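Peptidase S15/CocE/NonD (Thaumarchaeota archaeon SCGC AB-539-E09, PDB 4PF1) is an aminopeptidase of the S15 family with an alpha/beta hydrolase fold, probably a serine peptidase that trims residues from the N termini of peptides. Local coordinates at residues Y428-Y438 and S578-Q589; W456-A465 and L521-S529. All coordinates share one frame; numbering follows the deposited sequence.

In the fold
All four segments fall in the range of the X-Pro dipeptidyl-peptidase C-terminal non-catalytic domain. Residues 428-438 leave strand 425-430, and contact 1 closes a long loop when 578-589 returns after strand 571-577; it ties the chain leaving strand 425-430 to the loop between strands 571-577 and 606-625. Within that excursion 456-465 meets 521-529, so contact 2 closes a smaller loop wholly inside the larger one; the two do not cross. Contact 2 ties helix 462-465 to strand 525-534, an outermost strand of its four-stranded sheet within the chain. The contacts touch where Leu583 and Tyr438 pack on Trp456, and both reach the second subunit.

Contact 1: residues Y428-Y438 and S578-Q589; sequences YVSDPAKPVPY and SSWFPLYDRNPQ
Tyr438 lays its ring across Leu583, whose CB stands over the ring centre, 3.9 Å from the centroid and almost on the normal. Leu583 CD2 adds to this side by touching Tyr438 CD2, while Pro582, which follows a cis peptide bond, brings CD to the CD1 and CE1 atoms of the same ring. The Tyr438 ring is carried there by a first torsion that sets CG between the backbone N and the carbonyl carbon (chi1 84°). Behind it, Tyr438 CB rests on Trp580 CD1 at 3.6 Å.

A single bridge of the parallel kind joins Pro437 to Phe581: Phe581 N gives a nearly straight bond to Val436 O, and Tyr438 N gives one to Phe581 O. Beside it Pro435 lies over a face of the Phe581 ring, its CG 4.0 Å from the centroid in a CH-pi contact. Ser579 OG accepts a hydrogen bond from Val436 N at 2.8 Å, and a water links the same OG to Ser430 OG.

At the other end Gln589 grips Ser430 twice. Its OE1 accepts from Ser430 OG at 2.6 Å on an in-plane lone pair, whereas its NE2 reaches Ser430 O from above the carbonyl plane at 2.9 Å; two bonds fix the rotation of the amide. Pro432 CG packs against that NE2, and Arg586 NH1 bonds to Pro432 O, again from above the carbonyl plane, while Arg586 NH2 goes to Gly239 O. Tyr428 OH and Ser578 OG share a hydrogen bond of 2.7 Å.

The Ser430 end runs beside strand 606-625, with Gln608 at Ser578 OG. Phe581 and Pro582 abut helices 204-215 and 231-238, joining this loop pair to the helices, and Lys434 NZ bonds to Val470 O of the second subunit.

Contact 2: residues W456-A465 and L521-S529; sequences WLVDDQRHTA and LGGYQQMLS
Met527 reaches into the bend of 456-465 with its thioether: CE meets Trp456 CZ3 at 3.7 Å and Leu457 CD2 at 3.8 Å, while SD lies against the amide carbon CD of Gln461. CG stands anti to the backbone N (chi1 -161°) and the chain bends at chi3, which turns the methyl toward the tryptophan.

Tyr524 points its hydroxyl at Val458 O in a very short bond, and Asp460 CB comes up at the edge of its ring. Backbone bonding is sparse: Gln461 N gives to Gln525 O at 2.8 Å, and Met527 N makes a weak bond to Asp459 O. A further link runs through a carboxylate, Asp460 OD1 accepting from Gln525 N at 2.9 Å on the anti side, tilted out of the carboxylate plane.

Asp460 in turn is held by Arg462, whose NE, 2.8 Å from OD2, uses the syn lone pair in a salt bridge; NH2 meets the same oxygen from above the carboxylate plane. The guanidinium lies with one face over the Gly523-Tyr524 peptide, and its NH1 bonds to Gly522 O at 3.0 Å on an in-plane lone pair. A water joins NH2 to the same carbonyl. Putting an alanine at Arg462 would probably leave the Asp460 carboxylate without its positive mate and free to turn away from Gln525 N, with the type II turn from Leu521 to Tyr524 losing its side-chain anchor.

Further out, Lys506 bonds to Gln461 OE1, Trp511 to Gln526 OE1, and Arg439 pairs with Asp459. The chemistry is divided: at one end the Met527 thioether packs on Trp456, Leu457 and the Gln461 amide; at the other, a charged pair joins helix 462-465 to the turn before strand 525-534, its negative charge probably balanced by the guanidinium.

Contact 1: residues Y428-Y438 and S578-Q589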
loop_
_atom_site.group_PDB
_atom_site.type_symbol
_atom_site.label_atom_id
_atom_site.label_comp_id
_atom_site.label_asym_id
_atom_site.label_seq_id
_atom_site.Cartn_x
_atom_site.Cartn_y
_atom_site.Cartn_z
ATOM N N TYR A 428 11.826 -22.733 32.744
ATOM C CA TYR A 428 10.547 -22.355 32.137
ATOM C C TYR A 428 9.647 -23.579 32.008
ATOM O O TYR A 428 10.136 -24.715 32.011
ATOM C CB TYR A 428 10.728 -21.652 30.775
ATOM C CG TYR A 428 11.131 -22.550 29.624
ATOM C CD1 TYR A 428 12.458 -22.922 29.436
ATOM C CD2 TYR A 428 10.200 -22.953 28.669
ATOM C CE1 TYR A 428 12.852 -23.666 28.326
ATOM C CE2 TYR A 428 10.576 -23.734 27.577
ATOM C CZ TYR A 428 11.905 -24.089 27.409
ATOM O OH TYR A 428 12.287 -24.853 26.334
ATOM N N VAL A 429 8.331 -23.348 31.906
ATOM C CA VAL A 429 7.364 -24.426 31.750
ATOM C C VAL A 429 6.830 -24.407 30.317
ATOM O O VAL A 429 6.325 -23.379 29.853
ATOM C CB VAL A 429 6.220 -24.362 32.801
ATOM C CG1 VAL A 429 5.200 -25.478 32.577
ATOM C CG2 VAL A 429 6.776 -24.423 34.225
ATOM N N SER A 430 6.961 -25.542 29.615
ATOM C CA SER A 430 6.445 -25.688 28.263
ATOM C C SER A 430 5.101 -26.406 28.312
ATOM O O SER A 430 5.019 -27.545 28.786
ATOM C CB SER A 430 7.435 -26.440 27.385
ATOM O OG SER A 430 6.841 -26.803 26.149
ATOM N N ASP A 431 4.044 -25.729 27.854
ATOM C CA ASP A 431 2.692 -26.270 27.878
ATOM C C ASP A 431 2.232 -26.646 26.457
ATOM O O ASP A 431 1.956 -25.757 25.644
ATOM C CB ASP A 431 1.725 -25.257 28.531
ATOM C CG ASP A 431 0.290 -25.736 28.703
ATOM O OD1 ASP A 431 0.039 -26.948 28.519
ATOM O OD2 ASP A 431 -0.572 -24.904 29.043
ATOM N N PRO A 432 2.086 -27.963 26.160
ATOM C CA PRO A 432 1.635 -28.370 24.813
ATOM C C PRO A 432 0.209 -27.905 24.481
ATOM O O PRO A 432 -0.142 -27.849 23.306
ATOM C CB PRO A 432 1.731 -29.901 24.855
ATOM C CG PRO A 432 2.666 -30.201 25.990
ATOM C CD PRO A 432 2.380 -29.140 26.999
ATOM N N ALA A 433 -0.605 -27.543 25.503
ATOM C CA ALA A 433 -1.959 -27.012 25.273
ATOM C C ALA A 433 -1.872 -25.569 24.738
ATOM O O ALA A 433 -2.803 -25.095 24.089
ATOM C CB ALA A 433 -2.778 -27.059 26.560
ATOM N N LYS A 434 -0.727 -24.894 24.985
ATOM C CA LYS A 434 -0.444 -23.543 24.488
ATOM C C LYS A 434 0.909 -23.533 23.730
ATOM O O LYS A 434 1.890 -22.978 24.233
ATOM C CB LYS A 434 -0.444 -22.528 25.646
ATOM C CG LYS A 434 -1.836 -22.106 26.085
ATOM C CD LYS A 434 -1.769 -21.202 27.297
ATOM C CE LYS A 434 -3.094 -20.555 27.584
ATOM N NZ LYS A 434 -3.136 -19.988 28.953
ATOM N N PRO A 435 1.013 -24.189 22.541
ATOM C CA PRO A 435 2.308 -24.196 21.841
ATOM C C PRO A 435 2.707 -22.809 21.350
ATOM O O PRO A 435 1.843 -21.988 21.024
ATOM C CB PRO A 435 2.081 -25.162 20.676
ATOM C CG PRO A 435 0.616 -25.147 20.446
ATOM C CD PRO A 435 -0.022 -24.920 21.777
ATOM N N VAL A 436 4.013 -22.545 21.323
ATOM C CA VAL A 436 4.561 -21.266 20.868
ATOM C C VAL A 436 4.326 -21.134 19.339
ATOM O O VAL A 436 4.742 -22.016 18.580
ATOM C CB VAL A 436 6.071 -21.118 21.236
ATOM C CG1 VAL A 436 6.595 -19.737 20.854
ATOM C CG2 VAL A 436 6.313 -21.391 22.720
ATOM N N PRO A 437 3.635 -20.069 18.868
ATOM C CA PRO A 437 3.439 -19.924 17.418
ATOM C C PRO A 437 4.758 -19.559 16.721
ATOM O O PRO A 437 5.467 -18.664 17.189
ATOM C CB PRO A 437 2.385 -18.825 17.311
ATOM C CG PRO A 437 2.544 -18.019 18.550
ATOM C CD PRO A 437 3.053 -18.933 19.618
ATOM N N TYR A 438 5.121 -20.299 15.635
ATOM C CA TYR A 438 6.384 -20.083 14.902
ATOM C C TYR A 438 6.420 -18.691 14.269
ATOM O O TYR A 438 7.496 -18.146 14.027
ATOM C CB TYR A 438 6.630 -21.190 13.852
ATOM C CG TYR A 438 5.952 -21.009 12.510
ATOM C CD1 TYR A 438 4.571 -21.139 12.380
ATOM C CD2 TYR A 438 6.701 -20.858 11.345
ATOM C CE1 TYR A 438 3.945 -21.023 11.138
ATOM C CE2 TYR A 438 6.089 -20.764 10.094
ATOM C CZ TYR A 438 4.709 -20.841 9.995
ATOM O OH TYR A 438 4.106 -20.753 8.763
ATOM N N SER A 578 10.355 -24.789 23.350
ATOM C CA SER A 578 10.062 -26.222 23.217
ATOM C C SER A 578 8.947 -26.558 22.199
ATOM O O SER A 578 8.509 -27.713 22.126
ATOM C CB SER A 578 9.716 -26.816 24.576
ATOM O OG SER A 578 10.871 -26.954 25.385
ATOM N N SER A 579 8.520 -25.568 21.399
ATOM C CA SER A 579 7.511 -25.743 20.352
ATOM C C SER A 579 7.670 -24.669 19.274
ATOM O O SER A 579 8.185 -23.586 19.550
ATOM C CB SER A 579 6.097 -25.722 20.934
ATOM O OG SER A 579 5.854 -24.578 21.730
ATOM N N TRP A 580 7.268 -25.004 18.038
ATOM C CA TRP A 580 7.356 -24.170 16.831
ATOM C C TRP A 580 6.155 -24.540 15.957
ATOM O O TRP A 580 6.296 -25.215 14.938
ATOM C CB TRP A 580 8.692 -24.470 16.119
ATOM C CG TRP A 580 9.574 -23.293 15.823
ATOM C CD1 TRP A 580 9.326 -21.978 16.094
ATOM C CD2 TRP A 580 10.845 -23.336 15.162
ATOM N NE1 TRP A 580 10.372 -21.198 15.651
ATOM C CE2 TRP A 580 11.314 -22.006 15.066
ATOM C CE3 TRP A 580 11.642 -24.374 14.646
ATOM C CZ2 TRP A 580 12.547 -21.689 14.482
ATOM C CZ3 TRP A 580 12.860 -24.058 14.064
ATOM C CH2 TRP A 580 13.298 -22.729 13.979
ATOM N N PHE A 581 4.962 -24.132 16.404
ATOM C CA PHE A 581 3.654 -24.550 15.901
ATOM C C PHE A 581 2.954 -23.491 15.003
ATOM O O PHE A 581 3.123 -22.300 15.247
ATOM C CB PHE A 581 2.776 -24.857 17.133
ATOM C CG PHE A 581 1.581 -25.736 16.897
ATOM C CD1 PHE A 581 1.727 -27.111 16.755
ATOM C CD2 PHE A 581 0.305 -25.193 16.816
ATOM C CE1 PHE A 581 0.618 -27.927 16.513
ATOM C CE2 PHE A 581 -0.804 -26.010 16.577
ATOM C CZ PHE A 581 -0.639 -27.373 16.433
ATOM N N PRO A 582 2.145 -23.878 13.971
ATOM C CA PRO A 582 1.751 -25.239 13.555
ATOM C C PRO A 582 2.681 -25.903 12.537
ATOM O O PRO A 582 2.414 -27.041 12.149
ATOM C CB PRO A 582 0.361 -25.013 12.956
ATOM C CG PRO A 582 0.463 -23.657 12.318
ATOM C CD PRO A 582 1.438 -22.856 13.167
ATOM N N LEU A 583 3.755 -25.202 12.092
ATOM C CA LEU A 583 4.727 -25.741 11.126
ATOM C C LEU A 583 5.215 -27.115 11.589
ATOM O O LEU A 583 5.131 -28.075 10.831
ATOM C CB LEU A 583 5.911 -24.765 10.927
ATOM C CG LEU A 583 7.045 -25.197 9.957
ATOM C CD1 LEU A 583 6.496 -25.654 8.586
ATOM C CD2 LEU A 583 8.043 -24.079 9.767
ATOM N N TYR A 584 5.633 -27.217 12.860
ATOM C CA TYR A 584 6.040 -28.487 13.455
ATOM C C TYR A 584 4.947 -28.995 14.376
ATOM O O TYR A 584 4.341 -28.199 15.098
ATOM C CB TYR A 584 7.361 -28.334 14.226
ATOM C CG TYR A 584 8.536 -28.020 13.332
ATOM C CD1 TYR A 584 8.903 -26.705 13.065
ATOM C CD2 TYR A 584 9.256 -29.038 12.714
ATOM C CE1 TYR A 584 9.967 -26.410 12.216
ATOM C CE2 TYR A 584 10.333 -28.755 11.878
ATOM C CZ TYR A 584 10.674 -27.439 11.618
ATOM O OH TYR A 584 11.726 -27.159 10.787
ATOM N N ASP A 585 4.683 -30.317 14.364
ATOM C CA ASP A 585 3.691 -30.884 15.278
ATOM C C ASP A 585 4.245 -30.836 16.713
ATOM O O ASP A 585 5.465 -30.784 16.899
ATOM C CB ASP A 585 3.274 -32.314 14.866
ATOM C CG ASP A 585 4.360 -33.376 14.899
ATOM O OD1 ASP A 585 5.553 -33.010 14.943
ATOM O OD2 ASP A 585 4.018 -34.570 14.830
ATOM N N ARG A 586 3.359 -30.771 17.710
ATOM C CA ARG A 586 3.776 -30.670 19.110
ATOM C C ARG A 586 4.388 -31.948 19.615
ATOM O O ARG A 586 3.874 -33.039 19.339
ATOM C CB ARG A 586 2.589 -30.330 20.022
ATOM C CG ARG A 586 1.869 -29.042 19.694
ATOM C CD ARG A 586 0.528 -28.979 20.395
ATOM N NE ARG A 586 -0.331 -30.123 20.071
ATOM C CZ ARG A 586 -1.173 -30.691 20.930
ATOM N NH1 ARG A 586 -1.276 -30.235 22.171
ATOM N NH2 ARG A 586 -1.914 -31.723 20.555
ATOM N N ASN A 587 5.437 -31.817 20.425
ATOM C CA ASN A 587 5.982 -32.955 21.134
ATOM C C ASN A 587 5.069 -33.179 22.348
ATOM O O ASN A 587 4.763 -32.211 23.055
ATOM C CB ASN A 587 7.435 -32.712 21.550
ATOM C CG ASN A 587 8.137 -33.961 22.026
ATOM O OD1 ASN A 587 7.766 -34.571 23.035
ATOM N ND2 ASN A 587 9.171 -34.366 21.309
ATOM N N PRO A 588 4.557 -34.415 22.572
ATOM C CA PRO A 588 3.645 -34.634 23.717
ATOM C C PRO A 588 4.296 -34.355 25.073
ATOM O O PRO A 588 3.595 -34.049 26.037
ATOM C CB PRO A 588 3.252 -36.112 23.585
ATOM C CG PRO A 588 3.587 -36.482 22.174
ATOM C CD PRO A 588 4.774 -35.661 21.811
ATOM N N GLN A 589 5.644 -34.435 25.132
ATOM C CA GLN A 589 6.486 -34.218 26.318
ATOM C C GLN A 589 6.396 -35.423 27.290
ATOM O O GLN A 589 6.952 -35.394 28.387
ATOM C CB GLN A 589 6.235 -32.852 26.994
ATOM C CG GLN A 589 6.534 -31.702 26.024
ATOM C CD GLN A 589 6.484 -30.307 26.582
ATOM O OE1 GLN A 589 7.058 -29.386 26.002
ATOM N NE2 GLN A 589 5.740 -30.088 27.659
HETATM O O HOH W 1 6.155 -24.866 24.438
HETATM O O HOH W 2 9.749 -18.231 15.577
#

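Contact 2: residues W456-A465 and L521-S529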
loop_
_atom_site.group_PDB
_atom_site.type_symbol
_atom_site.label_atom_id
_atom_site.label_comp_id
_atom_site.label_asym_id
_atom_site.label_seq_id
_atom_site.Cartn_x
_atom_site.Cartn_y
_atom_site.Cartn_z
ATOM N N TRP A 456 9.692 -15.586 6.402
ATOM C CA TRP A 456 9.573 -16.010 7.800
ATOM C C TRP A 456 10.905 -16.238 8.541
ATOM O O TRP A 456 10.966 -15.936 9.732
ATOM C CB TRP A 456 8.630 -17.224 7.928
ATOM C CG TRP A 456 9.238 -18.567 8.227
ATOM C CD1 TRP A 456 9.379 -19.605 7.353
ATOM C CD2 TRP A 456 9.521 -19.102 9.529
ATOM N NE1 TRP A 456 9.808 -20.732 8.018
ATOM C CE2 TRP A 456 9.922 -20.445 9.354
ATOM C CE3 TRP A 456 9.525 -18.560 10.828
ATOM C CZ2 TRP A 456 10.342 -21.248 10.421
ATOM C CZ3 TRP A 456 9.940 -19.356 11.884
ATOM C CH2 TRP A 456 10.333 -20.685 11.679
ATOM N N LEU A 457 11.971 -16.696 7.861
ATOM C CA LEU A 457 13.238 -16.952 8.555
ATOM C C LEU A 457 13.978 -15.667 9.002
ATOM O O LEU A 457 14.944 -15.770 9.764
ATOM C CB LEU A 457 14.169 -17.862 7.740
ATOM C CG LEU A 457 13.782 -19.356 7.723
ATOM C CD1 LEU A 457 14.813 -20.163 6.987
ATOM C CD2 LEU A 457 13.608 -19.915 9.141
ATOM N N VAL A 458 13.502 -14.470 8.585
ATOM C CA VAL A 458 14.087 -13.198 9.037
ATOM C C VAL A 458 13.065 -12.428 9.918
ATOM O O VAL A 458 13.263 -11.247 10.205
ATOM C CB VAL A 458 14.679 -12.314 7.892
ATOM C CG1 VAL A 458 15.825 -13.026 7.185
ATOM C CG2 VAL A 458 13.611 -11.868 6.895
ATOM N N ASP A 459 12.006 -13.129 10.392
ATOM C CA ASP A 459 10.961 -12.560 11.257
ATOM C C ASP A 459 11.531 -11.956 12.540
ATOM O O ASP A 459 12.512 -12.465 13.086
ATOM C CB ASP A 459 9.943 -13.646 11.654
ATOM C CG ASP A 459 8.701 -13.759 10.791
ATOM O OD1 ASP A 459 8.630 -13.067 9.750
ATOM O OD2 ASP A 459 7.801 -14.542 11.154
ATOM N N ASP A 460 10.873 -10.899 13.043
ATOM C CA ASP A 460 11.201 -10.285 14.321
ATOM C C ASP A 460 10.809 -11.272 15.421
ATOM O O ASP A 460 9.692 -11.788 15.418
ATOM C CB ASP A 460 10.474 -8.928 14.469
ATOM C CG ASP A 460 10.668 -8.216 15.796
ATOM O OD1 ASP A 460 11.747 -8.384 16.413
ATOM O OD2 ASP A 460 9.769 -7.447 16.190
ATOM N N GLN A 461 11.762 -11.620 16.283
ATOM C CA GLN A 461 11.535 -12.600 17.339
ATOM C C GLN A 461 11.195 -11.924 18.685
ATOM O O GLN A 461 11.230 -12.584 19.725
ATOM C CB GLN A 461 12.748 -13.550 17.469
ATOM C CG GLN A 461 12.980 -14.445 16.227
ATOM C CD GLN A 461 11.766 -15.268 15.847
ATOM O OE1 GLN A 461 11.363 -16.192 16.557
ATOM N NE2 GLN A 461 11.153 -14.946 14.708
ATOM N N ARG A 462 10.780 -10.644 18.651
ATOM C CA ARG A 462 10.365 -9.921 19.857
ATOM C C ARG A 462 9.074 -10.515 20.464
ATOM O O ARG A 462 8.898 -10.448 21.683
ATOM C CB ARG A 462 10.174 -8.423 19.567
ATOM C CG ARG A 462 11.445 -7.595 19.768
ATOM C CD ARG A 462 11.228 -6.110 19.525
ATOM N NE ARG A 462 10.942 -5.820 18.120
ATOM C CZ ARG A 462 11.135 -4.639 17.539
ATOM N NH1 ARG A 462 11.625 -3.621 18.235
ATOM N NH2 ARG A 462 10.852 -4.471 16.254
ATOM N N HIS A 463 8.191 -11.120 19.615
ATOM C CA HIS A 463 6.915 -11.707 20.052
ATOM C C HIS A 463 7.119 -12.933 20.966
ATOM O O HIS A 463 6.302 -13.168 21.856
ATOM C CB HIS A 463 5.999 -12.041 18.852
ATOM C CG HIS A 463 6.389 -13.251 18.053
ATOM N ND1 HIS A 463 5.736 -14.466 18.218
ATOM C CD2 HIS A 463 7.287 -13.374 17.047
ATOM C CE1 HIS A 463 6.277 -15.289 17.333
ATOM N NE2 HIS A 463 7.220 -14.682 16.612
ATOM N N THR A 464 8.234 -13.659 20.790
ATOM C CA THR A 464 8.573 -14.804 21.634
ATOM C C THR A 464 9.478 -14.368 22.794
ATOM O O THR A 464 9.499 -15.031 23.826
ATOM C CB THR A 464 9.232 -15.922 20.810
ATOM O OG1 THR A 464 10.312 -15.383 20.052
ATOM C CG2 THR A 464 8.257 -16.619 19.893
ATOM N N ALA A 465 10.215 -13.252 22.628
ATOM C CA ALA A 465 11.149 -12.736 23.639
ATOM C C ALA A 465 10.472 -12.422 24.985
ATOM O O ALA A 465 11.075 -12.667 26.033
ATOM C CB ALA A 465 11.849 -11.492 23.119
ATOM N N LEU A 521 13.122 -0.028 12.210
ATOM C CA LEU A 521 13.852 -1.256 12.533
ATOM C C LEU A 521 14.594 -1.209 13.882
ATOM O O LEU A 521 15.402 -2.098 14.164
ATOM C CB LEU A 521 14.828 -1.612 11.400
ATOM C CG LEU A 521 14.179 -2.112 10.110
ATOM C CD1 LEU A 521 15.219 -2.652 9.156
ATOM C CD2 LEU A 521 13.122 -3.169 10.396
ATOM N N GLY A 522 14.277 -0.220 14.717
ATOM C CA GLY A 522 14.876 -0.087 16.041
ATOM C C GLY A 522 14.405 -1.172 16.990
ATOM O O GLY A 522 13.197 -1.365 17.162
ATOM N N GLY A 523 15.361 -1.913 17.558
ATOM C CA GLY A 523 15.092 -3.005 18.491
ATOM C C GLY A 523 14.797 -4.343 17.844
ATOM O O GLY A 523 14.691 -5.357 18.539
ATOM N N TYR A 524 14.670 -4.354 16.503
ATOM C CA TYR A 524 14.352 -5.509 15.663
ATOM C C TYR A 524 15.233 -6.727 16.007
ATOM O O TYR A 524 16.464 -6.655 15.957
ATOM C CB TYR A 524 14.478 -5.090 14.178
ATOM C CG TYR A 524 14.443 -6.167 13.110
ATOM C CD1 TYR A 524 13.510 -7.202 13.162
ATOM C CD2 TYR A 524 15.213 -6.050 11.956
ATOM C CE1 TYR A 524 13.425 -8.154 12.143
ATOM C CE2 TYR A 524 15.121 -6.980 10.922
ATOM C CZ TYR A 524 14.232 -8.035 11.021
ATOM O OH TYR A 524 14.164 -8.956 10.002
ATOM N N GLN A 525 14.575 -7.812 16.440
ATOM C CA GLN A 525 15.216 -9.073 16.800
ATOM C C GLN A 525 15.192 -9.999 15.582
ATOM O O GLN A 525 14.397 -10.943 15.511
ATOM C CB GLN A 525 14.524 -9.714 18.017
ATOM C CG GLN A 525 14.855 -9.016 19.337
ATOM C CD GLN A 525 14.237 -9.698 20.537
ATOM O OE1 GLN A 525 13.843 -10.863 20.492
ATOM N NE2 GLN A 525 14.192 -8.996 21.661
ATOM N N GLN A 526 16.038 -9.676 14.597
ATOM C CA GLN A 526 16.129 -10.384 13.326
ATOM C C GLN A 526 16.672 -11.794 13.502
ATOM O O GLN A 526 17.848 -11.959 13.837
ATOM C CB GLN A 526 17.029 -9.600 12.357
ATOM C CG GLN A 526 17.125 -10.214 10.958
ATOM C CD GLN A 526 18.526 -10.145 10.408
ATOM O OE1 GLN A 526 19.179 -9.089 10.409
ATOM N NE2 GLN A 526 19.016 -11.273 9.919
ATOM N N MET A 527 15.837 -12.813 13.214
ATOM C CA MET A 527 16.290 -14.200 13.253
ATOM C C MET A 527 17.333 -14.397 12.151
ATOM O O MET A 527 17.181 -13.837 11.058
ATOM C CB MET A 527 15.119 -15.177 13.105
ATOM C CG MET A 527 15.459 -16.577 13.595
ATOM S SD MET A 527 14.004 -17.547 14.038
ATOM C CE MET A 527 13.367 -17.942 12.389
ATOM N N LEU A 528 18.424 -15.112 12.461
ATOM C CA LEU A 528 19.543 -15.275 11.533
ATOM C C LEU A 528 19.820 -16.752 11.215
ATOM O O LEU A 528 20.084 -17.092 10.061
ATOM C CB LEU A 528 20.792 -14.600 12.135
ATOM C CG LEU A 528 22.037 -14.543 11.262
ATOM C CD1 LEU A 528 21.920 -13.456 10.199
ATOM C CD2 LEU A 528 23.262 -14.318 12.103
ATOM N N SER A 529 19.787 -17.613 12.238
ATOM C CA SER A 529 20.004 -19.053 12.098
ATOM C C SER A 529 19.272 -19.763 13.211
ATOM O O SER A 529 19.527 -19.488 14.379
ATOM C CB SER A 529 21.493 -19.384 12.129
ATOM O OG SER A 529 21.718 -20.781 12.087
HETATM O O HOH W 3 11.334 -1.948 15.320
#